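Local coordinates for protein serpin B3 (Homo sapiens, PDB 4ZK3) that probably inhibits proteases as a member of the serpin family and is linked, as squamous cell carcinoma antigen 1, to the aggregating psoriasis-associated Pso p27, at residues Q84-L89 / I123-Q128; K160-E165 / A346-G351. All coordinates share one frame; numbering follows the deposited sequence.

Overall arrangement
Contacts 1 and 2 both border the large central sheet of the serpin fold. Contact 1 joins helix 81-91 to helix 117-127 and reaches strand 99-110 through Leu89 and Tyr127; that strand pairs with 174-185, which pairs in turn with 340-351, the strand of contact 2. Contact 2 places the loop 160-165 over strand 340-351, the upstream part of the reactive-centre loop. The centres of contact 1 and contact 2 are 22 Å apart, and the nearest atoms of contact 1 and contact 2 are about 10 Å apart. Helix 31-42 lies between them: Phe85 and Tyr127 touch it in contact 1, and Thr347 and Val349 pack on it from the strand face opposite loop 160-165.

Contact 1 of 2, residues Q84-L89 / I123-Q128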
loop_
_atom_site.group_PDB
_atom_site.type_symbol
_atom_site.label_atom_id
_atom_site.label_comp_id
_atom_site.label_asym_id
_atom_site.label_seq_id
_atom_site.Cartn_x
_atom_site.Cartn_y
_atom_site.Cartn_z
ATOM N N GLN A 84 13.439 5.352 12.613
ATOM C CA GLN A 84 13.331 5.947 11.282
ATOM C C GLN A 84 11.890 5.821 10.770
ATOM O O GLN A 84 11.316 6.766 10.203
ATOM C CB GLN A 84 14.369 5.332 10.330
ATOM C CG GLN A 84 15.795 5.589 10.817
ATOM C CD GLN A 84 16.839 5.254 9.795
ATOM O OE1 GLN A 84 17.823 4.583 10.093
ATOM N NE2 GLN A 84 16.620 5.703 8.570
ATOM N N PHE A 85 11.278 4.679 11.067
ATOM C CA PHE A 85 9.891 4.488 10.718
ATOM C C PHE A 85 8.980 5.423 11.522
ATOM O O PHE A 85 8.012 5.950 10.984
ATOM C CB PHE A 85 9.479 3.017 10.880
ATOM C CG PHE A 85 8.365 2.635 9.973
ATOM C CD1 PHE A 85 7.081 2.793 10.370
ATOM C CD2 PHE A 85 8.622 2.223 8.680
ATOM C CE1 PHE A 85 6.047 2.495 9.509
ATOM C CE2 PHE A 85 7.598 1.914 7.799
ATOM C CZ PHE A 85 6.311 2.044 8.211
ATOM N N GLN A 86 9.304 5.673 12.793
ATOM C CA GLN A 86 8.533 6.604 13.574
ATOM C C GLN A 86 8.534 8.002 12.957
ATOM O O GLN A 86 7.484 8.685 12.938
ATOM C CB GLN A 86 9.063 6.648 14.991
ATOM C CG GLN A 86 8.461 7.701 15.868
ATOM C CD GLN A 86 9.362 7.982 17.071
ATOM O OE1 GLN A 86 10.140 7.110 17.542
ATOM N NE2 GLN A 86 9.295 9.209 17.555
ATOM N N LYS A 87 9.688 8.428 12.447
ATOM C CA LYS A 87 9.792 9.738 11.776
ATOM C C LYS A 87 8.904 9.751 10.521
ATOM O O LYS A 87 8.165 10.707 10.288
ATOM C CB LYS A 87 11.233 10.027 11.362
ATOM C CG LYS A 87 12.114 10.595 12.473
ATOM C CD LYS A 87 13.324 11.341 11.887
ATOM C CE LYS A 87 13.898 12.413 12.822
ATOM N NZ LYS A 87 15.113 11.991 13.584
ATOM N N LEU A 88 8.959 8.683 9.720
ATOM C CA LEU A 88 8.044 8.558 8.598
ATOM C C LEU A 88 6.581 8.676 8.991
ATOM O O LEU A 88 5.844 9.453 8.375
ATOM C CB LEU A 88 8.207 7.222 7.880
ATOM C CG LEU A 88 9.193 7.135 6.721
ATOM C CD1 LEU A 88 9.012 5.766 6.075
ATOM C CD2 LEU A 88 9.026 8.274 5.709
ATOM N N LEU A 89 6.128 7.891 9.976
ATOM C CA LEU A 89 4.713 7.950 10.380
ATOM C C LEU A 89 4.235 9.392 10.629
ATOM O O LEU A 89 3.144 9.772 10.189
ATOM C CB LEU A 89 4.433 7.028 11.601
ATOM C CG LEU A 89 4.552 5.512 11.334
ATOM C CD1 LEU A 89 4.339 4.751 12.615
ATOM C CD2 LEU A 89 3.527 5.027 10.308
ATOM N N ILE A 123 5.423 -0.130 20.900
ATOM C CA ILE A 123 4.532 0.119 19.757
ATOM C C ILE A 123 3.898 1.500 19.868
ATOM O O ILE A 123 3.767 2.199 18.874
ATOM C CB ILE A 123 3.480 -0.985 19.546
ATOM C CG1 ILE A 123 2.549 -1.170 20.725
ATOM C CG2 ILE A 123 4.153 -2.255 19.110
ATOM C CD1 ILE A 123 1.659 -2.360 20.452
ATOM N N LYS A 124 3.568 1.922 21.100
ATOM C CA LYS A 124 3.079 3.267 21.312
ATOM C C LYS A 124 4.067 4.313 20.798
ATOM O O LYS A 124 3.697 5.243 20.062
ATOM C CB LYS A 124 2.672 3.509 22.773
ATOM C CG LYS A 124 1.437 2.697 23.244
ATOM C CD LYS A 124 1.120 2.864 24.745
ATOM C CE LYS A 124 0.117 1.865 25.211
ATOM N NZ LYS A 124 -0.183 2.025 26.648
ATOM N N LYS A 125 5.321 4.126 21.140
ATOM C CA LYS A 125 6.357 5.070 20.800
ATOM C C LYS A 125 6.814 5.065 19.323
ATOM O O LYS A 125 6.945 6.122 18.745
ATOM C CB LYS A 125 7.578 4.792 21.649
ATOM C CG LYS A 125 8.761 5.697 21.331
ATOM C CD LYS A 125 10.058 5.036 21.788
ATOM C CE LYS A 125 11.248 5.976 21.729
ATOM N NZ LYS A 125 12.350 5.336 22.495
ATOM N N PHE A 126 7.137 3.909 18.756
ATOM C CA PHE A 126 7.604 3.883 17.340
ATOM C C PHE A 126 6.495 3.933 16.267
ATOM O O PHE A 126 6.728 4.474 15.165
ATOM C CB PHE A 126 8.504 2.686 17.073
ATOM C CG PHE A 126 9.719 2.668 17.941
ATOM C CD1 PHE A 126 10.724 3.604 17.754
ATOM C CD2 PHE A 126 9.818 1.760 18.998
ATOM C CE1 PHE A 126 11.826 3.614 18.593
ATOM C CE2 PHE A 126 10.915 1.773 19.840
ATOM C CZ PHE A 126 11.922 2.701 19.635
ATOM N N TYR A 127 5.323 3.388 16.602
ATOM C CA TYR A 127 4.233 3.201 15.629
ATOM C C TYR A 127 2.997 3.969 16.026
ATOM O O TYR A 127 1.988 3.892 15.357
ATOM C CB TYR A 127 3.899 1.705 15.509
ATOM C CG TYR A 127 4.980 0.992 14.805
ATOM C CD1 TYR A 127 5.033 0.967 13.413
ATOM C CD2 TYR A 127 6.037 0.452 15.511
ATOM C CE1 TYR A 127 6.078 0.347 12.762
ATOM C CE2 TYR A 127 7.103 -0.143 14.853
ATOM C CZ TYR A 127 7.113 -0.208 13.508
ATOM O OH TYR A 127 8.184 -0.792 12.873
ATOM N N GLN A 128 3.071 4.738 17.123
ATOM C CA GLN A 128 1.939 5.577 17.557
ATOM C C GLN A 128 0.711 4.699 17.779
ATOM O O GLN A 128 -0.418 5.125 17.623
ATOM C CB GLN A 128 1.640 6.684 16.542
ATOM C CG GLN A 128 2.847 7.471 16.040
ATOM C CD GLN A 128 2.493 8.562 14.947
ATOM O OE1 GLN A 128 1.572 8.422 14.108
ATOM N NE2 GLN A 128 3.265 9.645 14.963
#
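Phe85, Gln86 and Leu89 of helix 81-91 pack against Phe126 and Tyr127 at the C-terminal end of helix 117-127, joining the helices that serpin nomenclature calls D and E. The short helical segments cross at 66° with their axes 8.7 Å apart, close enough for backbone to meet side chain. The tight part is centred on Phe126 O, which lies 3.2 Å from Gln86 CB and also faces Gln86 CA in a CA-H...O contact. This carbonyl is buried by the contact and has no hydrogen-bond partner in the model; carbon atoms of Gln86 and Leu89 surround it. Next to it, Leu89 CD1 reaches the backbone at Tyr127 CA, 3.4 Å away. Deeper in, the Phe85 and Tyr127 side chains cross at about a right angle while their ring planes lie 33° apart, an oblique pair whose closest atoms are Phe85 CD1 and Tyr127 CE1 at 3.6 Å. Both rings also rest on helix 31-42.

Partly exposed Gln86 has CG anti to its backbone N (chi1 173°); its chain continues extended past Lys125 O, and OE1 ends 3.6 Å from Phe126 CD1. Looser spacing marks the exposed Gln128, whose amide end meets Leu89 CB with OE1 nearest at 4.1 Å. The Phe126 ring meets His83 edge-to-face, and exposed Lys125 sets CD 3.7 Å above one face of that ring, offset toward its rim.

Contact 2 of 2, residues K160-E165 / A346-G351; sequences KNLIPE and ATAVVG
Leu162 holds CG anti to its backbone N (chi1 173°), chi2 of 63° places CD1, and the two methyls of Leu162 meet the strand at different points. CD1 lies 3.5 Å from Ala346 O, whereas CD2 lies between two small methyls, 3.9 Å from Ala346 CB and 3.7 Å from Ala348 CB. In Ile163 it is CG1 that stands beside the backbone N (chi1 -56°), and it approaches Ala348 CB from another side at 3.7 Å; Ile163 CD1 follows at 3.8 Å. Ala348 CB is therefore shared by both bulky residues. No hydrogen bond crosses the contact: the nearest CA pairs are 7.2 Å apart, Leu162 with Ala346 and Ile163 with Ala348, so the loop lies over the strand's face instead of adding to the sheet. Asn148 OD1 and Arg144 NH1 of helix 140-153 bond to Ile163 N and O and anchor the loop.

On the reverse face, Thr347 packs against helix 31-42, its OG1 bonded to Ser33. Main-chain bonds run from this strand to both 325-336 and 174-185, the arrangement of a reactive-centre loop inserted as an extra central strand, consistent with the relaxed, cleaved state of serpins.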
loop_
_atom_site.group_PDB
_atom_site.type_symbol
_atom_site.label_atom_id
_atom_site.label_comp_id
_atom_site.label_asym_id
_atom_site.label_seq_id
_atom_site.Cartn_x
_atom_site.Cartn_y
_atom_site.Cartn_z
ATOM N N LYS A 160 -14.178 -1.735 3.831
ATOM C CA LYS A 160 -15.175 -2.454 4.615
ATOM C C LYS A 160 -14.818 -3.879 4.770
ATOM O O LYS A 160 -14.228 -4.459 3.896
ATOM C CB LYS A 160 -16.510 -2.362 3.893
ATOM C CG LYS A 160 -17.063 -0.950 3.715
ATOM C CD LYS A 160 -18.570 -1.071 3.300
ATOM C CE LYS A 160 -19.287 0.216 3.369
ATOM N NZ LYS A 160 -18.540 1.208 2.568
ATOM N N ASN A 161 -15.180 -4.471 5.911
ATOM C CA ASN A 161 -15.056 -5.909 6.102
ATOM C C ASN A 161 -13.578 -6.396 5.939
ATOM O O ASN A 161 -13.283 -7.445 5.358
ATOM C CB ASN A 161 -16.073 -6.677 5.233
ATOM C CG ASN A 161 -16.285 -8.126 5.701
ATOM O OD1 ASN A 161 -16.035 -9.081 4.975
ATOM N ND2 ASN A 161 -16.777 -8.284 6.913
ATOM N N LEU A 162 -12.643 -5.627 6.471
ATOM C CA LEU A 162 -11.229 -5.943 6.280
ATOM C C LEU A 162 -10.934 -7.402 6.608
ATOM O O LEU A 162 -10.254 -8.058 5.860
ATOM C CB LEU A 162 -10.354 -5.008 7.150
ATOM C CG LEU A 162 -8.850 -5.392 7.136
ATOM C CD1 LEU A 162 -8.220 -5.271 5.734
ATOM C CD2 LEU A 162 -8.123 -4.570 8.189
ATOM N N ILE A 163 -11.486 -7.871 7.739
ATOM C CA ILE A 163 -11.254 -9.205 8.245
ATOM C C ILE A 163 -12.564 -10.033 8.040
ATOM O O ILE A 163 -13.537 -9.829 8.767
ATOM C CB ILE A 163 -10.883 -9.221 9.723
ATOM C CG1 ILE A 163 -9.639 -8.336 10.046
ATOM C CG2 ILE A 163 -10.564 -10.649 10.136
ATOM C CD1 ILE A 163 -9.477 -8.142 11.532
ATOM N N PRO A 164 -12.581 -10.914 7.031
ATOM C CA PRO A 164 -13.768 -11.724 6.795
ATOM C C PRO A 164 -13.927 -12.840 7.841
ATOM O O PRO A 164 -13.019 -13.086 8.648
ATOM C CB PRO A 164 -13.531 -12.295 5.384
ATOM C CG PRO A 164 -12.581 -11.327 4.735
ATOM C CD PRO A 164 -11.647 -11.028 5.890
ATOM N N GLU A 165 -15.088 -13.488 7.839
ATOM C CA GLU A 165 -15.390 -14.513 8.834
ATOM C C GLU A 165 -14.390 -15.576 8.560
ATOM O O GLU A 165 -13.914 -15.698 7.440
ATOM C CB GLU A 165 -16.784 -15.084 8.596
ATOM C CG GLU A 165 -17.863 -14.022 8.478
ATOM C CD GLU A 165 -19.202 -14.627 8.173
ATOM O OE1 GLU A 165 -19.735 -14.340 7.067
ATOM O OE2 GLU A 165 -19.670 -15.410 9.052
ATOM N N ALA A 346 -5.807 -1.052 4.329
ATOM C CA ALA A 346 -5.580 -1.447 5.669
ATOM C C ALA A 346 -5.015 -2.847 5.703
ATOM O O ALA A 346 -5.263 -3.643 4.786
ATOM C CB ALA A 346 -6.860 -1.332 6.509
ATOM N N THR A 347 -4.265 -3.141 6.765
ATOM C CA THR A 347 -3.666 -4.434 6.999
ATOM C C THR A 347 -3.977 -4.908 8.401
ATOM O O THR A 347 -3.838 -4.159 9.361
ATOM C CB THR A 347 -2.127 -4.323 6.823
ATOM O OG1 THR A 347 -1.806 -3.694 5.562
ATOM C CG2 THR A 347 -1.474 -5.657 6.958
ATOM N N ALA A 348 -4.396 -6.171 8.508
ATOM C CA ALA A 348 -4.665 -6.817 9.788
ATOM C C ALA A 348 -3.746 -8.017 9.970
ATOM O O ALA A 348 -3.606 -8.828 9.074
ATOM C CB ALA A 348 -6.138 -7.274 9.850
ATOM N N VAL A 349 -3.151 -8.132 11.141
ATOM C CA VAL A 349 -2.360 -9.279 11.524
ATOM C C VAL A 349 -3.044 -9.895 12.755
ATOM O O VAL A 349 -3.275 -9.179 13.773
ATOM C CB VAL A 349 -0.948 -8.817 11.924
ATOM C CG1 VAL A 349 -0.112 -9.975 12.559
ATOM C CG2 VAL A 349 -0.249 -8.148 10.705
ATOM N N VAL A 350 -3.397 -11.184 12.641
ATOM C CA VAL A 350 -4.173 -11.926 13.658
ATOM C C VAL A 350 -3.324 -13.004 14.305
ATOM O O VAL A 350 -2.647 -13.747 13.616
ATOM C CB VAL A 350 -5.368 -12.642 13.023
ATOM C CG1 VAL A 350 -6.215 -13.351 14.078
ATOM C CG2 VAL A 350 -6.225 -11.670 12.264
ATOM N N GLY A 351 -3.311 -13.040 15.626
ATOM C CA GLY A 351 -2.492 -13.983 16.379
ATOM C C GLY A 351 -3.235 -14.626 17.540
ATOM O O GLY A 351 -4.256 -14.107 18.013
#